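Local atomic coordinates of MHP1 (Microbacterium liquefaciens, PDB entry 2JLN), a protein that mediates the sodium-dependent binding and uptake of 5-aryl-substituted hydantoins across the membrane, preferring indolylmethyl and benzyl hydantoins. Residues A[54-59]-A[207-212]; A[79-84]-A[247-252]; A[87-92]-A[326-331]; A[377-382]-A[440-445]. One frame throughout, in Å; residues are numbered along the deposited sequence.

Contact 1 of 4, residues A[54-59]-A[207-212]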
loop_
_atom_site.group_PDB
_atom_site.type_symbol
_atom_site.label_atom_id
_atom_site.label_comp_id
_atom_site.label_asym_id
_atom_site.label_seq_id
_atom_site.Cartn_x
_atom_site.Cartn_y
_atom_site.Cartn_z
ATOM N N SER A 54 0.052 24.952 7.298
ATOM C CA SER A 54 -0.592 25.595 8.440
ATOM C C SER A 54 0.192 25.478 9.752
ATOM O O SER A 54 0.173 26.389 10.539
ATOM C CB SER A 54 -1.994 25.013 8.651
ATOM O OG SER A 54 -2.452 25.261 9.964
ATOM N N SER A 55 0.867 24.361 10.003
ATOM C CA SER A 55 1.507 24.140 11.304
ATOM C C SER A 55 3.037 24.270 11.285
ATOM O O SER A 55 3.666 24.517 12.318
ATOM C CB SER A 55 1.100 22.773 11.872
ATOM O OG SER A 55 -0.304 22.550 11.772
ATOM N N PHE A 56 3.641 24.087 10.117
ATOM C CA PHE A 56 5.092 24.181 9.989
ATOM C C PHE A 56 5.373 24.890 8.678
ATOM O O PHE A 56 4.471 25.051 7.848
ATOM C CB PHE A 56 5.748 22.792 9.975
ATOM C CG PHE A 56 5.223 21.842 11.027
ATOM C CD1 PHE A 56 5.932 21.604 12.182
ATOM C CD2 PHE A 56 4.029 21.166 10.841
ATOM C CE1 PHE A 56 5.454 20.724 13.142
ATOM C CE2 PHE A 56 3.542 20.286 11.801
ATOM C CZ PHE A 56 4.260 20.064 12.951
ATOM N N GLN A 57 6.608 25.324 8.471
ATOM C CA GLN A 57 6.921 25.924 7.192
ATOM C C GLN A 57 7.364 24.898 6.114
ATOM O O GLN A 57 7.863 23.820 6.429
ATOM C CB GLN A 57 7.909 27.077 7.360
ATOM C CG GLN A 57 8.798 26.937 8.552
ATOM C CD GLN A 57 9.709 28.148 8.759
ATOM O OE1 GLN A 57 10.359 28.637 7.823
ATOM N NE2 GLN A 57 9.771 28.622 10.003
ATOM N N VAL A 58 7.157 25.245 4.844
ATOM C CA VAL A 58 7.426 24.349 3.732
ATOM C C VAL A 58 8.678 23.480 3.874
ATOM O O VAL A 58 8.589 22.274 3.692
ATOM C CB VAL A 58 7.428 25.090 2.393
ATOM C CG1 VAL A 58 7.442 24.108 1.252
ATOM C CG2 VAL A 58 6.193 25.944 2.294
ATOM N N TRP A 59 9.834 24.053 4.196
ATOM C CA TRP A 59 11.033 23.214 4.353
ATOM C C TRP A 59 10.829 22.109 5.409
ATOM O O TRP A 59 11.226 20.956 5.203
ATOM C CB TRP A 59 12.301 24.036 4.646
ATOM C CG TRP A 59 12.347 24.665 6.008
ATOM C CD1 TRP A 59 11.846 25.889 6.365
ATOM C CD2 TRP A 59 12.924 24.117 7.189
ATOM N NE1 TRP A 59 12.077 26.136 7.702
ATOM C CE2 TRP A 59 12.740 25.064 8.231
ATOM C CE3 TRP A 59 13.565 22.920 7.478
ATOM C CZ2 TRP A 59 13.176 24.846 9.533
ATOM C CZ3 TRP A 59 14.004 22.709 8.780
ATOM C CH2 TRP A 59 13.802 23.671 9.793
ATOM N N MET A 207 0.764 21.674 16.604
ATOM C CA MET A 207 0.925 20.262 16.300
ATOM C C MET A 207 2.360 19.838 16.547
ATOM O O MET A 207 3.286 20.459 16.022
ATOM C CB MET A 207 0.604 20.046 14.827
ATOM C CG MET A 207 0.316 18.620 14.459
ATOM S SD MET A 207 -0.348 18.492 12.791
ATOM C CE MET A 207 1.098 17.951 11.877
ATOM N N PRO A 208 2.556 18.759 17.325
ATOM C CA PRO A 208 3.913 18.221 17.524
ATOM C C PRO A 208 4.505 17.719 16.199
ATOM O O PRO A 208 3.774 17.175 15.352
ATOM C CB PRO A 208 3.708 17.034 18.478
ATOM C CG PRO A 208 2.246 17.041 18.858
ATOM C CD PRO A 208 1.507 17.868 17.846
ATOM N N PHE A 209 5.811 17.881 16.016
ATOM C CA PHE A 209 6.447 17.389 14.798
ATOM C C PHE A 209 6.369 15.865 14.622
ATOM O O PHE A 209 6.451 15.370 13.495
ATOM C CB PHE A 209 7.898 17.826 14.741
ATOM C CG PHE A 209 8.567 17.501 13.454
ATOM C CD1 PHE A 209 8.358 18.291 12.338
ATOM C CD2 PHE A 209 9.413 16.414 13.362
ATOM C CE1 PHE A 209 8.982 18.007 11.147
ATOM C CE2 PHE A 209 10.045 16.116 12.197
ATOM C CZ PHE A 209 9.835 16.909 11.072
ATOM N N SER A 210 6.242 15.136 15.733
ATOM C CA SER A 210 6.113 13.678 15.705
ATOM C C SER A 210 4.776 13.268 15.078
ATOM O O SER A 210 4.677 12.263 14.366
ATOM C CB SER A 210 6.183 13.121 17.132
ATOM O OG SER A 210 4.909 13.191 17.778
ATOM N N THR A 211 3.743 14.044 15.367
ATOM C CA THR A 211 2.410 13.725 14.910
ATOM C C THR A 211 2.291 14.104 13.465
ATOM O O THR A 211 1.353 13.689 12.787
ATOM C CB THR A 211 1.359 14.510 15.694
ATOM O OG1 THR A 211 1.236 13.944 17.007
ATOM C CG2 THR A 211 -0.000 14.503 14.967
ATOM N N ALA A 212 3.236 14.914 12.992
ATOM C CA ALA A 212 3.268 15.285 11.579
ATOM C C ALA A 212 3.772 14.099 10.765
ATOM O O ALA A 212 3.130 13.676 9.795
ATOM C CB ALA A 212 4.158 16.486 11.372
#

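Contact 2 of 4, residues A[79-84]-A[247-252]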
loop_
_atom_site.group_PDB
_atom_site.type_symbol
_atom_site.label_atom_id
_atom_site.label_comp_id
_atom_site.label_asym_id
_atom_site.label_seq_id
_atom_site.Cartn_x
_atom_site.Cartn_y
_atom_site.Cartn_z
ATOM N N THR A 79 8.227 -6.483 7.135
ATOM C CA THR A 79 6.972 -7.101 6.705
ATOM C C THR A 79 7.066 -7.765 5.328
ATOM O O THR A 79 6.153 -8.481 4.931
ATOM C CB THR A 79 5.833 -6.086 6.679
ATOM O OG1 THR A 79 6.042 -5.174 5.600
ATOM C CG2 THR A 79 5.780 -5.322 7.982
ATOM N N GLN A 80 8.155 -7.534 4.596
ATOM C CA GLN A 80 8.251 -8.023 3.220
ATOM C C GLN A 80 9.127 -9.267 3.116
ATOM O O GLN A 80 9.201 -9.901 2.046
ATOM C CB GLN A 80 8.874 -6.960 2.319
ATOM C CG GLN A 80 10.368 -6.822 2.587
ATOM C CD GLN A 80 11.106 -5.929 1.598
ATOM O OE1 GLN A 80 12.350 -5.992 1.494
ATOM N NE2 GLN A 80 10.354 -5.092 0.863
ATOM N N SER A 81 9.815 -9.608 4.203
ATOM C CA SER A 81 10.937 -10.540 4.086
ATOM C C SER A 81 10.522 -11.984 3.788
ATOM O O SER A 81 11.231 -12.688 3.067
ATOM C CB SER A 81 11.829 -10.487 5.316
ATOM O OG SER A 81 12.821 -11.476 5.203
ATOM N N ALA A 82 9.382 -12.407 4.343
ATOM C CA ALA A 82 8.845 -13.755 4.150
ATOM C C ALA A 82 8.263 -13.952 2.769
ATOM O O ALA A 82 8.296 -15.053 2.256
ATOM C CB ALA A 82 7.785 -14.083 5.204
ATOM N N ALA A 83 7.716 -12.894 2.179
ATOM C CA ALA A 83 7.075 -12.981 0.878
ATOM C C ALA A 83 8.109 -13.125 -0.227
ATOM O O ALA A 83 7.895 -13.845 -1.201
ATOM C CB ALA A 83 6.215 -11.772 0.639
ATOM N N ILE A 84 9.232 -12.429 -0.083
ATOM C CA ILE A 84 10.337 -12.529 -1.034
ATOM C C ILE A 84 10.937 -13.953 -1.035
ATOM O O ILE A 84 11.121 -14.574 -2.094
ATOM C CB ILE A 84 11.411 -11.463 -0.715
ATOM C CG1 ILE A 84 10.898 -10.075 -1.101
ATOM C CG2 ILE A 84 12.708 -11.755 -1.424
ATOM C CD1 ILE A 84 11.816 -8.948 -0.751
ATOM N N LYS A 247 21.267 -9.200 3.294
ATOM C CA LYS A 247 21.620 -8.184 2.309
ATOM C C LYS A 247 20.564 -8.114 1.210
ATOM O O LYS A 247 20.327 -7.040 0.656
ATOM C CB LYS A 247 23.014 -8.390 1.708
ATOM C CG LYS A 247 24.144 -8.592 2.735
ATOM C CD LYS A 247 24.347 -7.419 3.725
ATOM C CE LYS A 247 25.719 -7.508 4.457
ATOM N NZ LYS A 247 25.779 -8.485 5.592
ATOM N N ALA A 248 19.925 -9.243 0.896
ATOM C CA ALA A 248 18.835 -9.262 -0.096
ATOM C C ALA A 248 17.654 -8.418 0.374
ATOM O O ALA A 248 17.163 -7.563 -0.361
ATOM C CB ALA A 248 18.387 -10.664 -0.372
ATOM N N ASP A 249 17.209 -8.666 1.600
ATOM C CA ASP A 249 16.226 -7.806 2.240
ATOM C C ASP A 249 16.600 -6.321 2.223
ATOM O O ASP A 249 15.754 -5.476 1.958
ATOM C CB ASP A 249 16.012 -8.226 3.687
ATOM C CG ASP A 249 15.142 -9.469 3.821
ATOM O OD1 ASP A 249 14.486 -9.849 2.819
ATOM O OD2 ASP A 249 15.112 -10.055 4.944
ATOM N N ALA A 250 17.857 -6.006 2.525
ATOM C CA ALA A 250 18.321 -4.615 2.611
ATOM C C ALA A 250 18.414 -3.922 1.246
ATOM O O ALA A 250 18.126 -2.735 1.121
ATOM C CB ALA A 250 19.651 -4.555 3.310
ATOM N N ARG A 251 18.828 -4.667 0.228
ATOM C CA ARG A 251 18.935 -4.136 -1.128
ATOM C C ARG A 251 17.570 -3.773 -1.700
ATOM O O ARG A 251 17.450 -2.788 -2.404
ATOM C CB ARG A 251 19.611 -5.162 -2.029
ATOM C CG ARG A 251 20.117 -4.623 -3.357
ATOM C CD ARG A 251 21.350 -5.435 -3.821
ATOM N NE ARG A 251 21.287 -6.831 -3.363
ATOM C CZ ARG A 251 22.279 -7.713 -3.488
ATOM N NH1 ARG A 251 23.424 -7.336 -4.061
ATOM N NH2 ARG A 251 22.127 -8.965 -3.038
ATOM N N TYR A 252 16.548 -4.571 -1.402
ATOM C CA TYR A 252 15.165 -4.241 -1.768
ATOM C C TYR A 252 14.564 -3.017 -1.006
ATOM O O TYR A 252 13.995 -2.096 -1.615
ATOM C CB TYR A 252 14.268 -5.492 -1.633
ATOM C CG TYR A 252 14.360 -6.390 -2.846
ATOM C CD1 TYR A 252 14.928 -7.671 -2.767
ATOM C CD2 TYR A 252 13.925 -5.933 -4.085
ATOM C CE1 TYR A 252 15.033 -8.458 -3.878
ATOM C CE2 TYR A 252 14.035 -6.705 -5.199
ATOM C CZ TYR A 252 14.584 -7.965 -5.101
ATOM O OH TYR A 252 14.658 -8.716 -6.259
#

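Contact 3 of 4, residues A[87-92]-A[326-331]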
loop_
_atom_site.group_PDB
_atom_site.type_symbol
_atom_site.label_atom_id
_atom_site.label_comp_id
_atom_site.label_asym_id
_atom_site.label_seq_id
_atom_site.Cartn_x
_atom_site.Cartn_y
_atom_site.Cartn_z
ATOM N N GLY A 87 7.726 -16.749 -1.726
ATOM C CA GLY A 87 6.757 -16.461 -2.765
ATOM C C GLY A 87 5.272 -16.429 -2.414
ATOM O O GLY A 87 4.463 -16.566 -3.311
ATOM N N ILE A 88 4.892 -16.212 -1.150
ATOM C CA ILE A 88 3.479 -16.303 -0.740
ATOM C C ILE A 88 2.659 -15.002 -0.661
ATOM O O ILE A 88 3.211 -13.921 -0.528
ATOM C CB ILE A 88 3.305 -17.085 0.601
ATOM C CG1 ILE A 88 4.150 -16.493 1.718
ATOM C CG2 ILE A 88 3.643 -18.563 0.436
ATOM C CD1 ILE A 88 3.887 -17.146 3.071
ATOM N N ASN A 89 1.334 -15.156 -0.758
ATOM C CA ASN A 89 0.271 -14.148 -0.472
ATOM C C ASN A 89 0.341 -13.478 0.855
ATOM O O ASN A 89 0.880 -14.052 1.801
ATOM C CB ASN A 89 -1.068 -14.876 -0.289
ATOM C CG ASN A 89 -1.979 -14.707 -1.423
ATOM O OD1 ASN A 89 -1.711 -13.924 -2.318
ATOM N ND2 ASN A 89 -3.074 -15.450 -1.415
ATOM N N PHE A 90 -0.342 -12.340 0.962
ATOM C CA PHE A 90 -0.736 -11.780 2.261
ATOM C C PHE A 90 -1.810 -12.657 2.949
ATOM O O PHE A 90 -1.630 -13.137 4.079
ATOM C CB PHE A 90 -1.261 -10.351 2.084
ATOM C CG PHE A 90 -1.871 -9.770 3.329
ATOM C CD1 PHE A 90 -3.253 -9.674 3.467
ATOM C CD2 PHE A 90 -1.073 -9.331 4.368
ATOM C CE1 PHE A 90 -3.822 -9.154 4.600
ATOM C CE2 PHE A 90 -1.636 -8.804 5.507
ATOM C CZ PHE A 90 -3.015 -8.717 5.612
ATOM N N THR A 91 -2.922 -12.886 2.252
ATOM C CA THR A 91 -4.036 -13.615 2.833
ATOM C C THR A 91 -3.626 -14.996 3.332
ATOM O O THR A 91 -4.044 -15.420 4.415
ATOM C CB THR A 91 -5.180 -13.761 1.834
ATOM O OG1 THR A 91 -5.545 -12.468 1.333
ATOM C CG2 THR A 91 -6.381 -14.372 2.504
ATOM N N VAL A 92 -2.813 -15.695 2.537
ATOM C CA VAL A 92 -2.252 -17.003 2.927
ATOM C C VAL A 92 -1.287 -16.959 4.131
ATOM O O VAL A 92 -1.371 -17.807 5.028
ATOM C CB VAL A 92 -1.539 -17.688 1.744
ATOM C CG1 VAL A 92 -0.533 -18.720 2.249
ATOM C CG2 VAL A 92 -2.551 -18.328 0.835
ATOM N N LEU A 326 -9.967 -13.249 -2.336
ATOM C CA LEU A 326 -11.056 -14.051 -2.897
ATOM C C LEU A 326 -10.590 -15.387 -3.480
ATOM O O LEU A 326 -11.077 -16.463 -3.089
ATOM C CB LEU A 326 -11.857 -13.261 -3.953
ATOM C CG LEU A 326 -12.747 -12.114 -3.420
ATOM C CD1 LEU A 326 -13.533 -11.430 -4.549
ATOM C CD2 LEU A 326 -13.685 -12.601 -2.318
ATOM N N CYS A 327 -9.650 -15.338 -4.413
ATOM C CA CYS A 327 -9.290 -16.561 -5.127
ATOM C C CYS A 327 -8.552 -17.517 -4.182
ATOM O O CYS A 327 -8.198 -18.649 -4.535
ATOM C CB CYS A 327 -8.462 -16.246 -6.378
ATOM S SG CYS A 327 -6.744 -15.819 -6.052
ATOM N N SER A 328 -8.359 -17.068 -2.954
ATOM C CA SER A 328 -7.484 -17.768 -2.050
ATOM C C SER A 328 -8.212 -18.253 -0.797
ATOM O O SER A 328 -7.715 -19.128 -0.094
ATOM C CB SER A 328 -6.311 -16.857 -1.725
ATOM O OG SER A 328 -5.774 -17.180 -0.488
ATOM N N THR A 329 -9.394 -17.693 -0.533
ATOM C CA THR A 329 -10.302 -18.166 0.532
ATOM C C THR A 329 -11.379 -19.122 -0.029
ATOM O O THR A 329 -11.775 -20.091 0.629
ATOM C CB THR A 329 -11.070 -16.997 1.217
ATOM O OG1 THR A 329 -10.171 -16.158 1.957
ATOM C CG2 THR A 329 -12.154 -17.550 2.140
ATOM N N PHE A 330 -11.871 -18.822 -1.236
ATOM C CA PHE A 330 -12.786 -19.718 -1.954
ATOM C C PHE A 330 -12.111 -20.295 -3.212
ATOM O O PHE A 330 -12.465 -19.937 -4.360
ATOM C CB PHE A 330 -14.085 -18.987 -2.288
ATOM C CG PHE A 330 -14.630 -18.249 -1.137
ATOM C CD1 PHE A 330 -14.578 -16.869 -1.102
ATOM C CD2 PHE A 330 -15.119 -18.940 -0.045
ATOM C CE1 PHE A 330 -15.043 -16.178 -0.000
ATOM C CE2 PHE A 330 -15.593 -18.267 1.054
ATOM C CZ PHE A 330 -15.558 -16.872 1.085
ATOM N N PRO A 331 -11.131 -21.195 -2.991
ATOM C CA PRO A 331 -10.213 -21.475 -4.086
ATOM C C PRO A 331 -10.852 -22.271 -5.239
ATOM O O PRO A 331 -10.349 -22.165 -6.351
ATOM C CB PRO A 331 -9.071 -22.223 -3.385
ATOM C CG PRO A 331 -9.705 -22.792 -2.183
ATOM C CD PRO A 331 -10.642 -21.762 -1.727
#

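Contact 4 of 4, residues A[377-382]-A[440-445]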
loop_
_atom_site.group_PDB
_atom_site.type_symbol
_atom_site.label_atom_id
_atom_site.label_comp_id
_atom_site.label_asym_id
_atom_site.label_seq_id
_atom_site.Cartn_x
_atom_site.Cartn_y
_atom_site.Cartn_z
ATOM N N MET A 377 2.422 -10.251 12.979
ATOM C CA MET A 377 2.925 -11.015 11.847
ATOM C C MET A 377 4.438 -10.918 11.821
ATOM O O MET A 377 5.105 -11.904 11.508
ATOM C CB MET A 377 2.330 -10.556 10.520
ATOM C CG MET A 377 0.894 -10.977 10.321
ATOM S SD MET A 377 0.211 -10.634 8.671
ATOM C CE MET A 377 0.776 -12.094 7.808
ATOM N N ILE A 378 4.992 -9.753 12.163
ATOM C CA ILE A 378 6.446 -9.641 12.177
ATOM C C ILE A 378 6.990 -10.563 13.271
ATOM O O ILE A 378 8.051 -11.183 13.101
ATOM C CB ILE A 378 6.946 -8.195 12.383
ATOM C CG1 ILE A 378 6.752 -7.380 11.118
ATOM C CG2 ILE A 378 8.430 -8.169 12.762
ATOM C CD1 ILE A 378 6.801 -5.888 11.380
ATOM N N SER A 379 6.241 -10.684 14.368
ATOM C CA SER A 379 6.716 -11.420 15.537
ATOM C C SER A 379 6.594 -12.938 15.373
ATOM O O SER A 379 7.533 -13.674 15.676
ATOM C CB SER A 379 5.980 -10.965 16.797
ATOM O OG SER A 379 6.613 -11.454 17.963
ATOM N N ASP A 380 5.438 -13.399 14.906
ATOM C CA ASP A 380 5.249 -14.804 14.604
ATOM C C ASP A 380 6.385 -15.304 13.691
ATOM O O ASP A 380 7.083 -16.251 14.032
ATOM C CB ASP A 380 3.868 -15.001 13.968
ATOM C CG ASP A 380 3.412 -16.483 13.915
ATOM O OD1 ASP A 380 2.641 -16.904 14.813
ATOM O OD2 ASP A 380 3.789 -17.210 12.953
ATOM N N TYR A 381 6.597 -14.660 12.546
ATOM C CA TYR A 381 7.635 -15.106 11.614
ATOM C C TYR A 381 9.095 -14.899 12.074
ATOM O O TYR A 381 9.868 -15.840 12.002
ATOM C CB TYR A 381 7.395 -14.535 10.213
ATOM C CG TYR A 381 8.459 -14.830 9.184
ATOM C CD1 TYR A 381 8.457 -16.020 8.483
ATOM C CD2 TYR A 381 9.442 -13.909 8.889
ATOM C CE1 TYR A 381 9.423 -16.311 7.533
ATOM C CE2 TYR A 381 10.416 -14.176 7.937
ATOM C CZ TYR A 381 10.409 -15.391 7.257
ATOM O OH TYR A 381 11.375 -15.683 6.302
ATOM N N PHE A 382 9.498 -13.711 12.539
ATOM C CA PHE A 382 10.909 -13.519 12.951
ATOM C C PHE A 382 11.294 -14.081 14.326
ATOM O O PHE A 382 12.330 -14.731 14.464
ATOM C CB PHE A 382 11.352 -12.056 12.888
ATOM C CG PHE A 382 11.622 -11.569 11.512
ATOM C CD1 PHE A 382 10.762 -10.691 10.893
ATOM C CD2 PHE A 382 12.724 -12.005 10.818
ATOM C CE1 PHE A 382 11.008 -10.247 9.609
ATOM C CE2 PHE A 382 12.962 -11.570 9.526
ATOM C CZ PHE A 382 12.100 -10.691 8.922
ATOM N N LEU A 440 3.446 -8.802 23.220
ATOM C CA LEU A 440 2.580 -9.787 23.871
ATOM C C LEU A 440 2.490 -11.136 23.136
ATOM O O LEU A 440 2.221 -12.171 23.757
ATOM C CB LEU A 440 1.174 -9.237 24.066
ATOM C CG LEU A 440 1.062 -7.812 24.597
ATOM C CD1 LEU A 440 -0.429 -7.447 24.809
ATOM C CD2 LEU A 440 1.896 -7.597 25.896
ATOM N N HIS A 441 2.686 -11.143 21.818
ATOM C CA HIS A 441 2.552 -12.390 21.046
ATOM C C HIS A 441 3.549 -13.436 21.547
ATOM O O HIS A 441 3.256 -14.626 21.560
ATOM C CB HIS A 441 2.749 -12.138 19.538
ATOM C CG HIS A 441 2.213 -13.228 18.672
ATOM N ND1 HIS A 441 0.865 -13.499 18.564
ATOM C CD2 HIS A 441 2.840 -14.130 17.876
ATOM C CE1 HIS A 441 0.684 -14.523 17.750
ATOM N NE2 HIS A 441 1.869 -14.930 17.319
ATOM N N ILE A 442 4.722 -12.982 21.978
ATOM C CA ILE A 442 5.774 -13.897 22.410
ATOM C C ILE A 442 5.380 -14.846 23.564
ATOM O O ILE A 442 5.383 -16.062 23.382
ATOM C CB ILE A 442 7.084 -13.147 22.680
ATOM C CG1 ILE A 442 7.649 -12.633 21.362
ATOM C CG2 ILE A 442 8.092 -14.066 23.289
ATOM C CD1 ILE A 442 8.823 -11.731 21.541
ATOM N N PRO A 443 5.029 -14.306 24.741
ATOM C CA PRO A 443 4.494 -15.149 25.822
ATOM C C PRO A 443 3.189 -15.830 25.435
ATOM O O PRO A 443 3.018 -17.004 25.731
ATOM C CB PRO A 443 4.206 -14.155 26.941
ATOM C CG PRO A 443 5.046 -12.972 26.642
ATOM C CD PRO A 443 5.141 -12.899 25.146
ATOM N N ALA A 444 2.267 -15.117 24.797
ATOM C CA ALA A 444 1.037 -15.761 24.361
ATOM C C ALA A 444 1.327 -16.998 23.508
ATOM O O ALA A 444 0.627 -18.004 23.616
ATOM C CB ALA A 444 0.156 -14.794 23.604
ATOM N N MET A 445 2.348 -16.933 22.654
ATOM C CA MET A 445 2.615 -18.041 21.732
ATOM C C MET A 445 3.369 -19.191 22.383
ATOM O O MET A 445 3.189 -20.345 21.985
ATOM C CB MET A 445 3.337 -17.588 20.457
ATOM C CG MET A 445 2.414 -17.302 19.266
ATOM S SD MET A 445 1.376 -18.690 18.743
ATOM C CE MET A 445 -0.173 -18.091 19.384
#

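Contact 1 of 4, residues A[54-59]-A[207-212]
The benzene ring of Phe56 lies against Met207, Phe209 and Ala212, where the chain enters transmembrane helix 6. Phe209 presents its edge to the face of Phe56 in an offset edge-to-face pair, with ring centroids 5.8 Å apart and planes at 80°. The closest side-chain atoms of this pair are Phe56 CE1 and Phe209 CD1, at 3.9 Å, and Phe56 CE1 lies near the plane of the Phe209 ring.

Met207 crosses the Phe56 side chain at about a right angle. Its chain is bent at chi3 (102°), which places Met207 CE in the plane of the Phe56 ring, at its edge, 3.4 Å from Phe56 CE2. The backbone joins in through the carbonyl oxygen Met207 O, 3.2 Å from Phe56 CZ, while Pro208 O lies near the ring plane at the edge. Ala212 CB adds an oblique contact with Phe56 CE2, at 3.9 Å. Beside the ring, Ser55 makes a lighter touch, its CB standing 4.1 Å from Met207 CB. Apolar packing and ring geometry carry the contact.

The two segments introduce transmembrane helices 2 and 6, which both belong to the four-helix bundle in transporters of the LeuT fold. Around them, Met52 of helix 44-52 touches both Met207 and Ala212, Phe209 extends onto Val63 and Ala64 of helix 58-79, and Val58 rests on Phe269 and Ala272 of helix 242-278.

Contact 2 of 4, residues A[79-84]-A[247-252]
Ser81 and Asp249 supply the polar link between these segments. The hydroxyl Ser81 OG donates to Asp249 OD2 over 2.7 Å, meeting that oxygen on its syn side and 22° out of the carboxylate plane. Asp249 OD1 is also near the hydroxyl, 3.3 Å from Ser81 OG. The serine reaches across because OG is anti to its backbone N (chi1 175°).

Gln80 contributes van der Waals packing. Its side chain crosses Tyr252 at about a right angle, with Gln80 OE1 3.7 Å from Tyr252 CB. The amide nitrogen Gln80 NE2 turns outside the two segments to Gln256 OE1, one turn further along the same partner helix, and that bond holds the amide.

Apolar contact comes from Ile84, whose CD1 meets Tyr252 CD1 at 3.9 Å, approaching the ring obliquely. The phenol hydroxyl of Tyr252 is bonded to Lys235 O, so the ring is tethered at its far end. All five touching residues are buried.

The result is a helix-to-helix junction of the APC fold: the short helix 81-86, which follows transmembrane helix 2 after a break at Gln80, docks on the N-terminal part of the long helix 242-278 that carries transmembrane helix 7.

Contact 3 of 4, residues A[87-92]-A[326-331]
Ser328 projects toward Asn89, Thr91 and Val92, and this single side chain carries most of the contact. The amide nitrogen Asn89 ND2 stands 3.3 Å from Ser328 OG. The hydroxyl is placed there because OG is anti to the backbone N of Ser328 (chi1 154°).

Methyl groups touch the hydroxyls in van der Waals contact. Val92 CG2 lies 3.7 Å from Ser328 OG, and Thr91 CG2 is 4.1 Å from the same oxygen. The Thr91 methyl CG2 also reaches Thr329 OG1, at 4.2 Å. Its own hydroxyl turns to Thr325 OG1, a hydrogen bond to the helix turn just before 326-331. Thr329 OG1 in turn bonds the carbonyl of Thr325, so both threonines are satisfied from that one residue.

Backbone bonds shape each side. Leu326 O accepts from Phe330 N at 3.1 Å and from Thr329 N at 3.3 Å as the helix 314-329 runs out; Phe330 is the first residue to leave helical geometry. Opposite, Asn89 takes the N-cap position of helix 90-93 without a capping bond from its side chain, and Phe90 N is bonded by Asp229 OD1.

This is packing of a helix start on a helix end: the short helix 90-93 is set against the C-terminal turn of helix 314-329, which carries part of transmembrane helix 8 in the APC fold.

Contact 4 of 4, residues A[377-382]-A[440-445]
Asp380 OD1 accepts a hydrogen bond from His441 NE2 over 3.3 Å, and the other carboxylate oxygen, OD2, forms a salt bridge with Arg385. The N-H...O angle at OD1 is 162°. OD1 uses its anti lone pair, the one pointing away from OD2, and it sits at the edge of the imidazole, in its plane. Carboxylate and ring are neither coplanar nor perpendicular. With CG anti to the backbone N of His441 (chi1 -162°), the imidazole reaches across to the acid, and its CD2 comes within 4.0 Å of Asp380 N. Arg385 would be expected to keep the aspartate ionised, while the bond to OD1 probably orients the histidine.

The pair joins two transmembrane helices, 10 and 12, of this transporter of the APC clan. The axes of 377-382 and 440-445 approach to 9.7 Å and cross at -51°. Neither is a regular helix here: 380-382 form a wider pi-type turn, and 440-445 is kinked at Pro443, whose nitrogen makes no bond to the preceding turn.

Ser379 stands where the two backbones come nearest, its CA opposite that of His441. Ser379 OG lies 3.7 Å from Ile442 CG1 and 4.2 Å from His441 CB, and it also makes a weak hydrogen bond to the carbonyl of Leu438. Ile376 and Val384, on the helix that carries Asp380, touch His441, and Val384 also meets Met445.

How the contacts relate
Following the chain from the N terminus, the first segments of three contacts come in quick succession: 54-59, 79-84 and 87-92. They close in the same order, contact 1 at 207-212, contact 2 at 247-252 and contact 3 at 326-331, so these three cross one another and none nests. Contact 4 opens after the others have closed, returning from 377-382 to 440-445. Contact 1 stands apart, its nearest atoms about 19 Å from contacts 2 and 4. The other three meet: Ala83 CB packs on Ile88 O, Tyr381 and Phe382 pack on Ala82 and Ser81, and Phe90 lies by Met377. Helix 371-384 thus packs against helices 81-86 and 90-93, joining contacts 2, 3 and 4.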